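Local coordinates for protein purine nucleoside phosphorylase (Schistosoma mansoni, PDB 5KO5) that probably catalyses the reversible phosphorolysis of purine nucleosides to the free base and ribose 1-phosphate, and is here bound to cytosine, at residues Val193-Asn197 with Ser222-Glu226; Pro162-Tyr168 with Val227-His232. Residues are numbered along the deposited sequence.

Interaction 1 (Val193-Asn197 with Ser222-Glu226); sequences VYAFN and STVPE
Residues 193-196 form the extended end of strand 189-196, and Ser222-Thr223 is the turn that leads into helix 224-232. The nearest CA atoms are those of Phe196 and Val224, 6.5 Å apart. Tyr194 and Phe196, two residues apart on the strand, both direct CA-to-CB toward the turn, whereas Ala195 between them points away. Both aromatics are t at chi1 (-179° and 179°), with chi2 of -86° for Tyr194 and 23° for Phe196. Val224, also t, meets both: its CG2 lies 3.7 Å from Tyr194 CD1 and its CB 3.8 Å from Phe196 CD2. Pro225 covers one face of the Phe196 ring in a CH-pi contact, CD 4.1 Å from the ring centroid. The tyrosine hydroxyl accepts a hydrogen bond from Ser222 N (N to OH 3.1 Å), and a water sits 2.7 Å from the same OH. Thr223 adopts a positive phi (79°) at the N-cap position; its side chain (m) makes no capping bond; instead OG1 is hydrogen-bonded to Ser222 OG (2.9 Å; chi1 p) and to Asn117. The aromatics of strand 189-196 pack on the loop and first helical turn after the neighbouring parallel strand 218-220, in the alpha/beta phosphorylase fold, beside the base-binding pocket.

Interaction 2 (Pro162-Tyr168 with Val227-His232); sequences PDLSNAY and VIIACH
In this alpha/beta phosphorylase fold, the irregular segment 162-168 wraps along one side of helix 224-232, running against it in sequence: Pro162 lies nearest His232 (CA to CA 5.9 Å) and Ala167 nearest Cys231 (5.6 Å between CA atoms). Between these points the loop bulges outward at Ser165, whose OG donates to Asp163 OD1 (2.8 Å), and folds back through a turn with Ala167 N bonded to Leu164 O (3.1 Å). The hollow behind this bulge receives Cys231, a t rotamer whose CA-to-CB bond points toward the loop. Leu164 (m, t) puts CD2 3.9 Å from Cys231 SG and both methyls, CD1 and CD2, 4.2 Å from Ile228 CG1, so its end fits between residues about one turn apart. One turn before Cys231, Val227 is the second bump: its CG1 approaches both Ala167 CB (3.9 Å) and Tyr168 CZ (3.7 Å), filling the corner between the small methyl and the phenol ring, whose OH bonds His137. At the far end Pro162 CG meets the edge of the His232 imidazole, 3.6 Å from CD2, while His232 NE2 pairs with Asn153. No hydrogen bond joins the segments; the closest approach is Cys231 SG to Asp163 O, at 3.5 Å.

In the fold
Helix 224-232 is common to both contacts: interaction 1 packs its N-terminal end on strand 189-196, and interaction 2 covers its later turns with the 162-168 loop. Their centres are 12 Å apart, and they touch where Val224 CG2 packs 4.0 Å from Tyr168 OH. Interaction 1 is the nearer to the nucleobase site: the Tyr194 side chain comes within about 6 Å of the bound cytosine, and Val219, Gly220 and Met221 of the pocket immediately precede Ser222. Interaction 2 is connected to a cytosine pocket across the subunit interface: Asp163 makes a weak hydrogen bond to Ile257 of the third subunit, a residue position that lines the pocket.

Interaction 1 (Val193-Asn197 with Ser222-Glu226)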
loop_
_atom_site.group_PDB
_atom_site.type_symbol
_atom_site.label_atom_id
_atom_site.label_comp_id
_atom_site.label_asym_id
_atom_site.label_seq_id
_atom_site.Cartn_x
_atom_site.Cartn_y
_atom_site.Cartn_z
ATOM N N VAL A 193 -16.884 10.143 -5.626
ATOM C CA VAL A 193 -16.073 9.146 -4.935
ATOM C C VAL A 193 -14.674 9.711 -4.721
ATOM O O VAL A 193 -14.056 10.232 -5.660
ATOM C CB VAL A 193 -15.999 7.852 -5.764
ATOM C CG1 VAL A 193 -15.001 6.859 -5.146
ATOM C CG2 VAL A 193 -17.378 7.228 -5.898
ATOM N N TYR A 194 -14.167 9.586 -3.495
ATOM C CA TYR A 194 -12.870 10.132 -3.095
ATOM C C TYR A 194 -11.808 9.035 -3.095
ATOM O O TYR A 194 -11.944 8.025 -2.395
ATOM C CB TYR A 194 -13.006 10.730 -1.694
ATOM C CG TYR A 194 -11.782 11.383 -1.085
ATOM C CD1 TYR A 194 -10.838 10.626 -0.398
ATOM C CD2 TYR A 194 -11.625 12.768 -1.118
ATOM C CE1 TYR A 194 -9.742 11.228 0.195
ATOM C CE2 TYR A 194 -10.528 13.385 -0.524
ATOM C CZ TYR A 194 -9.595 12.605 0.127
ATOM O OH TYR A 194 -8.520 13.200 0.728
ATOM N N ALA A 195 -10.736 9.238 -3.855
ATOM C CA ALA A 195 -9.594 8.333 -3.786
ATOM C C ALA A 195 -8.612 8.868 -2.761
ATOM O O ALA A 195 -8.216 10.032 -2.835
ATOM C CB ALA A 195 -8.886 8.254 -5.136
ATOM N N PHE A 196 -8.189 8.004 -1.830
ATOM C CA PHE A 196 -7.198 8.367 -0.820
ATOM C C PHE A 196 -5.818 7.988 -1.346
ATOM O O PHE A 196 -5.502 6.801 -1.485
ATOM C CB PHE A 196 -7.529 7.648 0.487
ATOM C CG PHE A 196 -6.567 7.908 1.631
ATOM C CD1 PHE A 196 -5.760 9.050 1.689
ATOM C CD2 PHE A 196 -6.481 6.979 2.670
ATOM C CE1 PHE A 196 -4.884 9.246 2.761
ATOM C CE2 PHE A 196 -5.604 7.178 3.749
ATOM C CZ PHE A 196 -4.812 8.327 3.797
ATOM N N ASN A 197 -5.030 9.015 -1.700
ATOM C CA ASN A 197 -3.598 8.907 -1.986
ATOM C C ASN A 197 -2.846 9.229 -0.708
ATOM O O ASN A 197 -2.953 10.339 -0.187
ATOM C CB ASN A 197 -3.233 9.947 -3.047
ATOM C CG ASN A 197 -1.735 10.149 -3.194
ATOM O OD1 ASN A 197 -0.951 9.230 -2.948
ATOM N ND2 ASN A 197 -1.330 11.353 -3.620
ATOM N N SER A 222 -6.232 12.814 2.763
ATOM C CA SER A 222 -6.735 12.850 4.127
ATOM C C SER A 222 -8.095 12.176 4.158
ATOM O O SER A 222 -8.473 11.462 3.225
ATOM C CB SER A 222 -6.830 14.305 4.617
ATOM O OG SER A 222 -7.865 14.979 3.932
ATOM N N THR A 223 -8.814 12.412 5.257
ATOM C CA THR A 223 -10.258 12.223 5.375
ATOM C C THR A 223 -10.660 10.767 5.574
ATOM O O THR A 223 -11.339 10.449 6.551
ATOM C CB THR A 223 -10.983 12.873 4.200
ATOM O OG1 THR A 223 -10.707 14.282 4.235
ATOM C CG2 THR A 223 -12.489 12.658 4.308
ATOM N N VAL A 224 -10.252 9.878 4.672
ATOM C CA VAL A 224 -10.601 8.461 4.757
ATOM C C VAL A 224 -10.207 7.835 6.099
ATOM O O VAL A 224 -11.013 7.083 6.669
ATOM C CB VAL A 224 -10.084 7.695 3.526
ATOM C CG1 VAL A 224 -10.175 6.182 3.730
ATOM C CG2 VAL A 224 -10.869 8.121 2.283
ATOM N N PRO A 225 -9.029 8.117 6.671
ATOM C CA PRO A 225 -8.726 7.515 7.988
ATOM C C PRO A 225 -9.708 7.946 9.059
ATOM O O PRO A 225 -10.220 7.105 9.811
ATOM C CB PRO A 225 -7.291 7.992 8.278
ATOM C CG PRO A 225 -6.702 8.241 6.883
ATOM C CD PRO A 225 -7.857 8.818 6.101
ATOM N N GLU A 226 -10.039 9.237 9.090
ATOM C CA GLU A 226 -10.976 9.734 10.092
ATOM C C GLU A 226 -12.363 9.168 9.866
ATOM O O GLU A 226 -13.059 8.828 10.834
ATOM C CB GLU A 226 -11.037 11.262 10.045
ATOM C CG GLU A 226 -9.775 11.944 10.492
ATOM C CD GLU A 226 -8.900 12.370 9.339
ATOM O OE1 GLU A 226 -8.777 11.591 8.381
ATOM O OE2 GLU A 226 -8.330 13.484 9.395
HETATM O O HOH W 1 -8.007 15.825 0.656
#

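Interaction 2 (Pro162-Tyr168 with Val227-His232)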
loop_
_atom_site.group_PDB
_atom_site.type_symbol
_atom_site.label_atom_id
_atom_site.label_comp_id
_atom_site.label_asym_id
_atom_site.label_seq_id
_atom_site.Cartn_x
_atom_site.Cartn_y
_atom_site.Cartn_z
ATOM N N PRO A 162 -15.602 -3.573 10.161
ATOM C CA PRO A 162 -16.706 -2.648 9.869
ATOM C C PRO A 162 -17.078 -2.678 8.399
ATOM O O PRO A 162 -16.217 -2.810 7.524
ATOM C CB PRO A 162 -16.146 -1.272 10.237
ATOM C CG PRO A 162 -14.851 -1.502 10.905
ATOM C CD PRO A 162 -14.377 -2.879 10.580
ATOM N N ASP A 163 -18.370 -2.526 8.140
ATOM C CA ASP A 163 -18.882 -2.272 6.804
ATOM C C ASP A 163 -18.895 -0.771 6.557
ATOM O O ASP A 163 -19.293 0.009 7.426
ATOM C CB ASP A 163 -20.305 -2.815 6.694
ATOM C CG ASP A 163 -21.006 -2.337 5.456
ATOM O OD1 ASP A 163 -20.736 -2.883 4.374
ATOM O OD2 ASP A 163 -21.826 -1.402 5.566
ATOM N N LEU A 164 -18.453 -0.368 5.367
ATOM C CA LEU A 164 -18.348 1.044 5.023
ATOM C C LEU A 164 -19.434 1.507 4.067
ATOM O O LEU A 164 -19.348 2.630 3.548
ATOM C CB LEU A 164 -16.966 1.333 4.436
ATOM C CG LEU A 164 -15.795 0.986 5.356
ATOM C CD1 LEU A 164 -14.483 1.249 4.644
ATOM C CD2 LEU A 164 -15.854 1.799 6.648
ATOM N N SER A 165 -20.453 0.673 3.835
ATOM C CA SER A 165 -21.503 0.981 2.865
ATOM C C SER A 165 -22.276 2.239 3.233
ATOM O O SER A 165 -22.822 2.908 2.349
ATOM C CB SER A 165 -22.464 -0.200 2.743
ATOM O OG SER A 165 -21.780 -1.367 2.321
ATOM N N ASN A 166 -22.351 2.571 4.522
ATOM C CA ASN A 166 -23.040 3.771 4.983
ATOM C C ASN A 166 -22.093 4.694 5.740
ATOM O O ASN A 166 -22.501 5.402 6.664
ATOM C CB ASN A 166 -24.269 3.426 5.824
ATOM C CG ASN A 166 -25.240 2.519 5.088
ATOM O OD1 ASN A 166 -25.670 1.493 5.616
ATOM N ND2 ASN A 166 -25.580 2.889 3.859
ATOM N N ALA A 167 -20.821 4.700 5.342
ATOM C CA ALA A 167 -19.839 5.554 6.000
ATOM C C ALA A 167 -20.158 7.028 5.804
ATOM O O ALA A 167 -19.919 7.836 6.707
ATOM C CB ALA A 167 -18.446 5.243 5.462
ATOM N N TYR A 168 -20.704 7.392 4.645
ATOM C CA TYR A 168 -21.055 8.775 4.315
ATOM C C TYR A 168 -22.575 8.893 4.354
ATOM O O TYR A 168 -23.267 8.506 3.409
ATOM C CB TYR A 168 -20.489 9.138 2.946
ATOM C CG TYR A 168 -18.994 8.958 2.886
ATOM C CD1 TYR A 168 -18.145 9.964 3.335
ATOM C CD2 TYR A 168 -18.420 7.774 2.426
ATOM C CE1 TYR A 168 -16.767 9.818 3.314
ATOM C CE2 TYR A 168 -17.035 7.619 2.404
ATOM C CZ TYR A 168 -16.213 8.645 2.855
ATOM O OH TYR A 168 -14.845 8.508 2.831
ATOM N N VAL A 227 -12.794 9.086 8.601
ATOM C CA VAL A 227 -14.087 8.498 8.268
ATOM C C VAL A 227 -14.186 7.080 8.804
ATOM O O VAL A 227 -15.218 6.679 9.359
ATOM C CB VAL A 227 -14.320 8.530 6.744
ATOM C CG1 VAL A 227 -15.561 7.724 6.386
ATOM C CG2 VAL A 227 -14.458 9.965 6.245
ATOM N N ILE A 228 -13.120 6.293 8.642
ATOM C CA ILE A 228 -13.161 4.897 9.053
ATOM C C ILE A 228 -13.221 4.785 10.568
ATOM O O ILE A 228 -13.992 3.986 11.106
ATOM C CB ILE A 228 -11.977 4.139 8.440
ATOM C CG1 ILE A 228 -12.233 3.962 6.942
ATOM C CG2 ILE A 228 -11.746 2.789 9.134
ATOM C CD1 ILE A 228 -11.041 3.392 6.153
ATOM N N ILE A 229 -12.430 5.590 11.285
ATOM C CA ILE A 229 -12.482 5.528 12.746
ATOM C C ILE A 229 -13.856 5.953 13.242
ATOM O O ILE A 229 -14.423 5.327 14.147
ATOM C CB ILE A 229 -11.343 6.358 13.376
ATOM C CG1 ILE A 229 -9.975 5.805 12.961
ATOM C CG2 ILE A 229 -11.485 6.359 14.907
ATOM C CD1 ILE A 229 -9.759 4.309 13.270
ATOM N N ALA A 230 -14.423 7.003 12.642
ATOM C CA ALA A 230 -15.763 7.450 13.020
ATOM C C ALA A 230 -16.800 6.366 12.740
ATOM O O ALA A 230 -17.628 6.042 13.607
ATOM C CB ALA A 230 -16.108 8.735 12.265
ATOM N N CYS A 231 -16.763 5.787 11.534
ATOM C CA CYS A 231 -17.715 4.742 11.172
ATOM C C CYS A 231 -17.596 3.552 12.116
ATOM O O CYS A 231 -18.604 2.980 12.549
ATOM C CB CYS A 231 -17.453 4.321 9.726
ATOM S SG CYS A 231 -18.557 3.032 9.100
ATOM N N HIS A 232 -16.363 3.188 12.468
ATOM C CA HIS A 232 -16.131 2.061 13.360
ATOM C C HIS A 232 -16.836 2.258 14.702
ATOM O O HIS A 232 -17.388 1.303 15.261
ATOM C CB HIS A 232 -14.616 1.887 13.512
ATOM C CG HIS A 232 -14.205 0.811 14.459
ATOM N ND1 HIS A 232 -13.827 1.075 15.758
ATOM C CD2 HIS A 232 -14.058 -0.523 14.284
ATOM C CE1 HIS A 232 -13.483 -0.058 16.349
ATOM N NE2 HIS A 232 -13.624 -1.044 15.480
#